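Local coordinates for protein L-aspartate semialdehyde sulfurtransferase (Methanocaldococcus jannaschii, PDB 3KPB) that probably makes homocysteine from aspartate semialdehyde and sulfide, and binds S-adenosylmethionine and S-methyl-5'-thioadenosine through its C-terminal pair of CBS domains, at residues L44-K55 and I64-T74. Residues are numbered along the deposited sequence; the frame is centred on the assembly and turned at random.
Sequences LVGIITSWDIAK and IEEIMTRNVIT. With SAM (S-adenosylmethionine), chain E.
Asp52 and Thr69 meet at the ribose of S-adenosylmethionine and share a water. O2' of the ribose donates to Asp52 OD2 (2.8 Å). Asp52 OD1 also meets O3', and Thr69 OG1 meets O2', but both approaches are so short that their detail is doubtful. The water accepts from Thr69 OG1 and Lys55 NZ, and donates to Ile67 O and Asp52 OD1. Thr49 N gives a hydrogen bond to Asp52 OD2, part of a capping box at the start of helix 50-58.

Thr69 is set in place by a single antiparallel bridge with Ile47. Ile47 N donates to Thr69 O and Thr69 N to Ile47 O, both at 3.0 Å. Thr69 OG1 stands beside the backbone N (chi1 -67°), facing the ribose, while CG2, anti to that N, lies 3.5 Å from adenine N3. Ile47 CG2 is 3.8 Å from C4. The hydrogen bonds from 64-74 to the base come from the backbone of Ile73: its N donates to N1 (2.9 Å), and its O accepts from N6 in a nearly straight bond (174°).

Apolar groups flank the bridge. Ile48 CD1 lies 3.7 Å from Ile67 CG2, the two side chains crossing at about a right angle, and Ile64 packs on Ile48 CG1. Gly46 sits in a classic beta bulge with Val45, opposite Ile37. Val72 CG2 comes to 3.6 Å from Gly46 CA. Met68 reaches Val45 and puts its CE over the centre of the Arg70 guanidinium.

Gly95 O also bonds the ligand. The ribose-binding aspartate and backbone-read adenine are characteristic of the adenosyl site between paired CBS motifs.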
ATOM      1  N   LEU A  44      20.195  -2.043  10.653  1.00 17.26           N
ATOM      2  CA  LEU A  44      18.738  -2.124  10.545  1.00 16.34           C
ATOM      3  C   LEU A  44      18.032  -2.128  11.903  1.00 16.22           C
ATOM      4  O   LEU A  44      18.376  -2.911  12.789  1.00 16.62           O
ATOM      5  CB  LEU A  44      18.327  -3.362   9.742  1.00 16.07           C
ATOM      6  CG  LEU A  44      16.828  -3.556   9.489  1.00 14.73           C
ATOM      7  CD1 LEU A  44      16.289  -2.547   8.478  1.00 15.51           C
ATOM      8  CD2 LEU A  44      16.573  -4.971   9.020  1.00 14.86           C
ATOM      9  N   VAL A  45      17.040  -1.250  12.049  1.00 15.84           N
ATOM     10  CA  VAL A  45      16.211  -1.189  13.260  1.00 15.50           C
ATOM     11  C   VAL A  45      14.703  -1.237  12.979  1.00 15.18           C
ATOM     12  O   VAL A  45      13.903  -1.394  13.905  1.00 15.78           O
ATOM     13  CB  VAL A  45      16.528   0.057  14.129  1.00 15.06           C
ATOM     14  CG1 VAL A  45      17.979   0.035  14.603  1.00 16.00           C
ATOM     15  CG2 VAL A  45      16.237   1.347  13.362  1.00 15.75           C
ATOM     16  N   GLY A  46      14.304  -1.096  11.719  1.00 14.41           N
ATOM     17  CA  GLY A  46      12.878  -1.110  11.414  1.00 13.94           C
ATOM     18  C   GLY A  46      12.570  -0.984   9.945  1.00 13.62           C
ATOM     19  O   GLY A  46      13.481  -0.924   9.125  1.00 13.92           O
ATOM     20  N   ILE A  47      11.281  -0.970   9.614  1.00 13.42           N
ATOM     21  CA  ILE A  47      10.840  -0.725   8.241  1.00 13.32           C
ATOM     22  C   ILE A  47       9.574   0.147   8.205  1.00 13.71           C
ATOM     23  O   ILE A  47       8.742   0.093   9.116  1.00 13.59           O
ATOM     24  CB  ILE A  47      10.666  -2.057   7.443  1.00 13.31           C
ATOM     25  CG1 ILE A  47      10.528  -1.777   5.937  1.00 13.52           C
ATOM     26  CG2 ILE A  47       9.486  -2.887   7.995  1.00 14.01           C
ATOM     27  CD1 ILE A  47      10.607  -3.022   5.051  1.00 12.92           C
ATOM     28  N   ILE A  48       9.469   0.973   7.163  1.00 13.73           N
ATOM     29  CA  ILE A  48       8.315   1.841   6.931  1.00 14.13           C
ATOM     30  C   ILE A  48       7.758   1.570   5.535  1.00 13.76           C
ATOM     31  O   ILE A  48       8.527   1.404   4.588  1.00 13.77           O
ATOM     32  CB  ILE A  48       8.760   3.340   7.031  1.00 14.35           C
ATOM     33  CG1 ILE A  48       9.021   3.741   8.490  1.00 15.51           C
ATOM     34  CG2 ILE A  48       7.758   4.308   6.366  1.00 15.26           C
ATOM     35  CD1 ILE A  48       7.784   3.742   9.387  1.00 16.07           C
ATOM     36  N   THR A  49       6.434   1.522   5.403  1.00 13.37           N
ATOM     37  CA  THR A  49       5.767   1.560   4.090  1.00 13.24           C
ATOM     38  C   THR A  49       4.732   2.687   4.125  1.00 13.18           C
ATOM     39  O   THR A  49       4.530   3.301   5.176  1.00 12.95           O
ATOM     40  CB  THR A  49       5.033   0.241   3.768  1.00 13.53           C
ATOM     41  OG1 THR A  49       3.930   0.088   4.667  1.00 14.17           O
ATOM     42  CG2 THR A  49       5.957  -0.959   3.913  1.00 13.53           C
ATOM     43  N   SER A  50       4.054   2.958   3.010  1.00 13.11           N
ATOM     44  CA  SER A  50       2.993   3.975   3.055  1.00 13.24           C
ATOM     45  C   SER A  50       1.888   3.643   4.060  1.00 12.86           C
ATOM     46  O   SER A  50       1.231   4.553   4.574  1.00 12.63           O
ATOM     47  CB  SER A  50       2.391   4.256   1.677  1.00 13.41           C
ATOM     48  OG  SER A  50       1.729   3.113   1.168  1.00 14.53           O
ATOM     49  N   TRP A  51       1.682   2.355   4.339  1.00 12.62           N
ATOM     50  CA  TRP A  51       0.725   1.971   5.370  1.00 12.81           C
ATOM     51  C   TRP A  51       1.099   2.577   6.722  1.00 12.86           C
ATOM     52  O   TRP A  51       0.238   3.081   7.445  1.00 13.04           O
ATOM     53  CB  TRP A  51       0.597   0.456   5.483  1.00 12.83           C
ATOM     54  CG  TRP A  51      -0.503   0.056   6.411  1.00 12.99           C
ATOM     55  CD1 TRP A  51      -0.371  -0.462   7.672  1.00 14.01           C
ATOM     56  CD2 TRP A  51      -1.909   0.175   6.171  1.00 13.30           C
ATOM     57  NE1 TRP A  51      -1.612  -0.691   8.223  1.00 14.31           N
ATOM     58  CE2 TRP A  51      -2.574  -0.317   7.319  1.00 14.04           C
ATOM     59  CE3 TRP A  51      -2.676   0.630   5.087  1.00 13.65           C
ATOM     60  CZ2 TRP A  51      -3.973  -0.364   7.415  1.00 15.01           C
ATOM     61  CZ3 TRP A  51      -4.066   0.584   5.183  1.00 15.34           C
ATOM     62  CH2 TRP A  51      -4.697   0.091   6.341  1.00 15.16           C
ATOM     63  N   ASP A  52       2.385   2.540   7.055  1.00 12.81           N
ATOM     64  CA  ASP A  52       2.850   3.114   8.315  1.00 13.11           C
ATOM     65  C   ASP A  52       2.749   4.634   8.363  1.00 13.25           C
ATOM     66  O   ASP A  52       2.589   5.198   9.440  1.00 13.25           O
ATOM     67  CB  ASP A  52       4.282   2.685   8.590  1.00 13.14           C
ATOM     68  CG  ASP A  52       4.420   1.191   8.669  1.00 14.25           C
ATOM     69  OD1 ASP A  52       3.704   0.565   9.482  1.00 14.89           O
ATOM     70  OD2 ASP A  52       5.235   0.642   7.908  1.00 14.41           O
ATOM     71  N   ILE A  53       2.848   5.298   7.213  1.00 13.42           N
ATOM     72  CA  ILE A  53       2.587   6.743   7.152  1.00 13.69           C
ATOM     73  C   ILE A  53       1.140   7.020   7.566  1.00 13.89           C
ATOM     74  O   ILE A  53       0.884   7.864   8.425  1.00 13.83           O
ATOM     75  CB  ILE A  53       2.879   7.328   5.743  1.00 13.60           C
ATOM     76  CG1 ILE A  53       4.346   7.093   5.340  1.00 13.49           C
ATOM     77  CG2 ILE A  53       2.497   8.818   5.653  1.00 14.33           C
ATOM     78  CD1 ILE A  53       5.412   7.712   6.269  1.00 13.83           C
ATOM     79  N   ALA A  54       0.197   6.295   6.962  1.00 14.18           N
ATOM     80  CA  ALA A  54      -1.209   6.379   7.363  1.00 14.31           C
ATOM     81  C   ALA A  54      -1.406   6.060   8.848  1.00 14.56           C
ATOM     82  O   ALA A  54      -2.141   6.764   9.544  1.00 14.59           O
ATOM     83  CB  ALA A  54      -2.076   5.465   6.496  1.00 14.33           C
ATOM     84  N   LYS A  55      -0.741   5.013   9.333  1.00 14.73           N
ATOM     85  CA  LYS A  55      -0.874   4.600  10.731  1.00 15.39           C
ATOM     86  C   LYS A  55      -0.355   5.699  11.671  1.00 14.97           C
ATOM     87  O   LYS A  55      -0.985   5.998  12.691  1.00 15.26           O
ATOM     88  CB  LYS A  55      -0.138   3.277  10.949  1.00 15.91           C
ATOM     89  CG  LYS A  55      -0.718   2.376  12.029  1.00 18.03           C
ATOM     90  CD  LYS A  55      -0.384   0.897  11.749  1.00 20.30           C
ATOM     91  CE  LYS A  55       1.121   0.649  11.680  1.00 21.43           C
ATOM     92  NZ  LYS A  55       1.499  -0.709  12.187  1.00 22.43           N
ATOM     93  N   ILE A  64       9.338   8.709  12.920  1.00 16.17           N
ATOM     94  CA  ILE A  64       9.359   7.365  12.361  1.00 16.60           C
ATOM     95  C   ILE A  64       9.605   6.321  13.437  1.00 16.80           C
ATOM     96  O   ILE A  64       9.010   5.243  13.414  1.00 16.74           O
ATOM     97  CB  ILE A  64      10.401   7.277  11.222  1.00 16.73           C
ATOM     98  CG1 ILE A  64       9.827   7.945   9.965  1.00 17.59           C
ATOM     99  CG2 ILE A  64      10.801   5.832  10.916  1.00 17.27           C
ATOM    100  CD1 ILE A  64       8.411   7.462   9.573  1.00 18.23           C
ATOM    101  N   GLU A  65      10.441   6.634  14.408  1.00 17.01           N
ATOM    102  CA  GLU A  65      10.741   5.596  15.351  1.00 18.24           C
ATOM    103  C   GLU A  65       9.548   5.186  16.220  1.00 17.88           C
ATOM    104  O   GLU A  65       9.514   4.071  16.733  1.00 18.04           O
ATOM    105  CB  GLU A  65      11.988   5.926  16.134  1.00 18.95           C
ATOM    106  CG  GLU A  65      11.801   6.696  17.380  1.00 21.79           C
ATOM    107  CD  GLU A  65      12.782   6.196  18.394  1.00 25.05           C
ATOM    108  OE1 GLU A  65      13.612   6.994  18.865  1.00 26.33           O
ATOM    109  OE2 GLU A  65      12.744   4.983  18.702  1.00 26.38           O
ATOM    110  N   GLU A  66       8.548   6.058  16.321  1.00 17.20           N
ATOM    111  CA  GLU A  66       7.329   5.745  17.067  1.00 17.08           C
ATOM    112  C   GLU A  66       6.355   4.842  16.319  1.00 16.59           C
ATOM    113  O   GLU A  66       5.411   4.323  16.920  1.00 16.99           O
ATOM    114  CB  GLU A  66       6.604   7.023  17.460  1.00 17.36           C
ATOM    115  CG  GLU A  66       7.438   7.969  18.273  1.00 18.91           C
ATOM    116  CD  GLU A  66       6.753   9.295  18.474  1.00 21.39           C
ATOM    117  OE1 GLU A  66       5.876   9.384  19.360  1.00 22.77           O
ATOM    118  OE2 GLU A  66       7.095  10.253  17.751  1.00 22.59           O
ATOM    119  N   ILE A  67       6.572   4.657  15.020  1.00 15.76           N
ATOM    120  CA  ILE A  67       5.620   3.912  14.199  1.00 15.27           C
ATOM    121  C   ILE A  67       6.245   2.770  13.400  1.00 14.89           C
ATOM    122  O   ILE A  67       5.526   1.876  12.947  1.00 15.49           O
ATOM    123  CB  ILE A  67       4.821   4.862  13.250  1.00 15.25           C
ATOM    124  CG1 ILE A  67       3.475   4.243  12.835  1.00 15.61           C
ATOM    125  CG2 ILE A  67       5.658   5.276  12.033  1.00 15.25           C
ATOM    126  CD1 ILE A  67       2.424   4.240  13.936  1.00 16.66           C
ATOM    127  N   MET A  68       7.563   2.786  13.224  1.00 14.62           N
ATOM    128  CA  MET A  68       8.189   1.789  12.356  1.00 14.33           C
ATOM    129  C   MET A  68       7.927   0.372  12.849  1.00 14.48           C
ATOM    130  O   MET A  68       7.790   0.134  14.051  1.00 14.88           O
ATOM    131  CB  MET A  68       9.694   2.042  12.206  1.00 14.19           C
ATOM    132  CG  MET A  68      10.461   1.937  13.507  1.00 13.97           C
ATOM    133  SD  MET A  68      12.173   2.424  13.321  1.00 15.11           S
ATOM    134  CE  MET A  68      12.800   1.951  14.934  1.00 16.28           C
ATOM    135  N   THR A  69       7.846  -0.566  11.912  1.00 14.70           N
ATOM    136  CA  THR A  69       7.694  -1.967  12.271  1.00 15.09           C
ATOM    137  C   THR A  69       9.067  -2.477  12.698  1.00 15.63           C
ATOM    138  O   THR A  69      10.030  -2.404  11.933  1.00 15.79           O
ATOM    139  CB  THR A  69       7.129  -2.784  11.099  1.00 14.98           C
ATOM    140  OG1 THR A  69       5.779  -2.370  10.856  1.00 15.14           O
ATOM    141  CG2 THR A  69       7.134  -4.273  11.420  1.00 15.45           C
ATOM    142  N   ARG A  70       9.152  -2.990  13.921  1.00 16.52           N
ATOM    143  CA  ARG A  70      10.443  -3.347  14.502  1.00 17.41           C
ATOM    144  C   ARG A  70      10.859  -4.802  14.286  1.00 17.70           C
ATOM    145  O   ARG A  70      12.056  -5.105  14.301  1.00 18.43           O
ATOM    146  CB  ARG A  70      10.480  -2.975  15.984  1.00 17.61           C
ATOM    147  CG  ARG A  70      10.571  -1.474  16.216  1.00 19.53           C
ATOM    148  CD  ARG A  70      10.456  -1.141  17.689  1.00 22.45           C
ATOM    149  NE  ARG A  70      10.300   0.294  17.921  1.00 24.39           N
ATOM    150  CZ  ARG A  70      11.265   1.095  18.370  1.00 25.46           C
ATOM    151  NH1 ARG A  70      12.468   0.607  18.644  1.00 26.28           N
ATOM    152  NH2 ARG A  70      11.026   2.389  18.552  1.00 25.96           N
ATOM    153  N   ASN A  71       9.886  -5.690  14.079  1.00 18.26           N
ATOM    154  CA  ASN A  71      10.182  -7.075  13.711  1.00 18.82           C
ATOM    155  C   ASN A  71      10.233  -7.182  12.196  1.00 18.48           C
ATOM    156  O   ASN A  71       9.225  -7.466  11.539  1.00 18.74           O
ATOM    157  CB  ASN A  71       9.154  -8.045  14.309  1.00 19.31           C
ATOM    158  CG  ASN A  71       9.392  -9.497  13.897  1.00 20.87           C
ATOM    159  OD1 ASN A  71      10.441  -9.850  13.349  1.00 22.92           O
ATOM    160  ND2 ASN A  71       8.406 -10.346  14.162  1.00 22.70           N
ATOM    161  N   VAL A  72      11.413  -6.930  11.644  1.00 18.07           N
ATOM    162  CA  VAL A  72      11.568  -6.877  10.202  1.00 17.44           C
ATOM    163  C   VAL A  72      11.867  -8.254   9.638  1.00 17.36           C
ATOM    164  O   VAL A  72      12.780  -8.948  10.099  1.00 17.64           O
ATOM    165  CB  VAL A  72      12.682  -5.894   9.765  1.00 17.29           C
ATOM    166  CG1 VAL A  72      12.608  -5.635   8.263  1.00 16.60           C
ATOM    167  CG2 VAL A  72      12.576  -4.582  10.532  1.00 17.20           C
ATOM    168  N   ILE A  73      11.079  -8.636   8.640  1.00 17.11           N
ATOM    169  CA  ILE A  73      11.343  -9.834   7.852  1.00 17.16           C
ATOM    170  C   ILE A  73      12.368  -9.477   6.785  1.00 17.30           C
ATOM    171  O   ILE A  73      12.127  -8.601   5.948  1.00 17.14           O
ATOM    172  CB  ILE A  73      10.059 -10.377   7.201  1.00 17.18           C
ATOM    173  CG1 ILE A  73       9.008 -10.659   8.277  1.00 17.76           C
ATOM    174  CG2 ILE A  73      10.362 -11.634   6.372  1.00 16.99           C
ATOM    175  CD1 ILE A  73       7.584 -10.528   7.792  1.00 19.49           C
ATOM    176  N   THR A  74      13.511 -10.160   6.828  1.00 17.57           N
ATOM    177  CA  THR A  74      14.662  -9.810   6.014  1.00 18.05           C
ATOM    178  C   THR A  74      15.128 -10.999   5.200  1.00 18.56           C
ATOM    179  O   THR A  74      14.703 -12.140   5.430  1.00 18.80           O
ATOM    180  CB  THR A  74      15.858  -9.340   6.885  1.00 18.03           C
ATOM    181  OG1 THR A  74      16.235 -10.386   7.791  1.00 18.43           O
ATOM    182  CG2 THR A  74      15.502  -8.096   7.687  1.00 18.00           C
TER
HETATM  183  N   SAM E1000       2.693  -5.325   1.762  0.50 26.15           N
HETATM  184  CA  SAM E1000       1.838  -4.692   2.778  0.50 26.06           C
HETATM  185  C   SAM E1000       2.460  -3.365   3.223  0.50 25.92           C
HETATM  186  O   SAM E1000       3.009  -2.612   2.413  0.50 26.08           O
HETATM  187  OXT SAM E1000       2.422  -3.006   4.403  0.50 25.88           O
HETATM  188  CB  SAM E1000       1.704  -5.624   3.985  0.50 26.11           C
HETATM  189  CG  SAM E1000       0.322  -5.494   4.630  0.50 25.93           C
HETATM  190  SD  SAM E1000       0.403  -5.077   6.408  0.50 25.66           S
HETATM  191  CE  SAM E1000      -1.274  -4.550   6.677  0.50 25.61           C
HETATM  192  C5' SAM E1000       1.276  -3.483   6.614  0.50 22.34           C
HETATM  193  C4' SAM E1000       2.512  -3.600   7.505  0.50 19.04           C
HETATM  194  O4' SAM E1000       3.451  -4.522   6.930  0.50 16.92           O
HETATM  195  C3' SAM E1000       3.235  -2.257   7.506  0.50 17.76           C
HETATM  196  O3' SAM E1000       2.967  -1.610   8.747  0.50 18.71           O
HETATM  197  C2' SAM E1000       4.715  -2.621   7.417  0.50 16.71           C
HETATM  198  O2' SAM E1000       5.407  -2.057   8.536  0.50 15.93           O
HETATM  199  C1' SAM E1000       4.709  -4.150   7.509  0.50 15.58           C
HETATM  200  N9  SAM E1000       5.810  -4.681   6.678  0.50 13.83           N
HETATM  201  C8  SAM E1000       5.973  -4.490   5.367  0.50 13.15           C
HETATM  202  N7  SAM E1000       7.082  -5.115   4.964  0.50 13.46           N
HETATM  203  C5  SAM E1000       7.624  -5.709   6.025  0.50 13.52           C
HETATM  204  C6  SAM E1000       8.759  -6.486   6.221  0.50 13.33           C
HETATM  205  N6  SAM E1000       9.570  -6.785   5.210  0.50 13.78           N
HETATM  206  N1  SAM E1000       9.028  -6.940   7.454  0.50 13.15           N
HETATM  207  C2  SAM E1000       8.233  -6.655   8.472  0.50 13.91           C
HETATM  208  N3  SAM E1000       7.144  -5.916   8.320  0.50 13.63           N
HETATM  209  C4  SAM E1000       6.819  -5.431   7.113  0.50 13.52           C
HETATM  210  O   HOH W   1       4.453  -0.617  12.428  1.00 20.59           O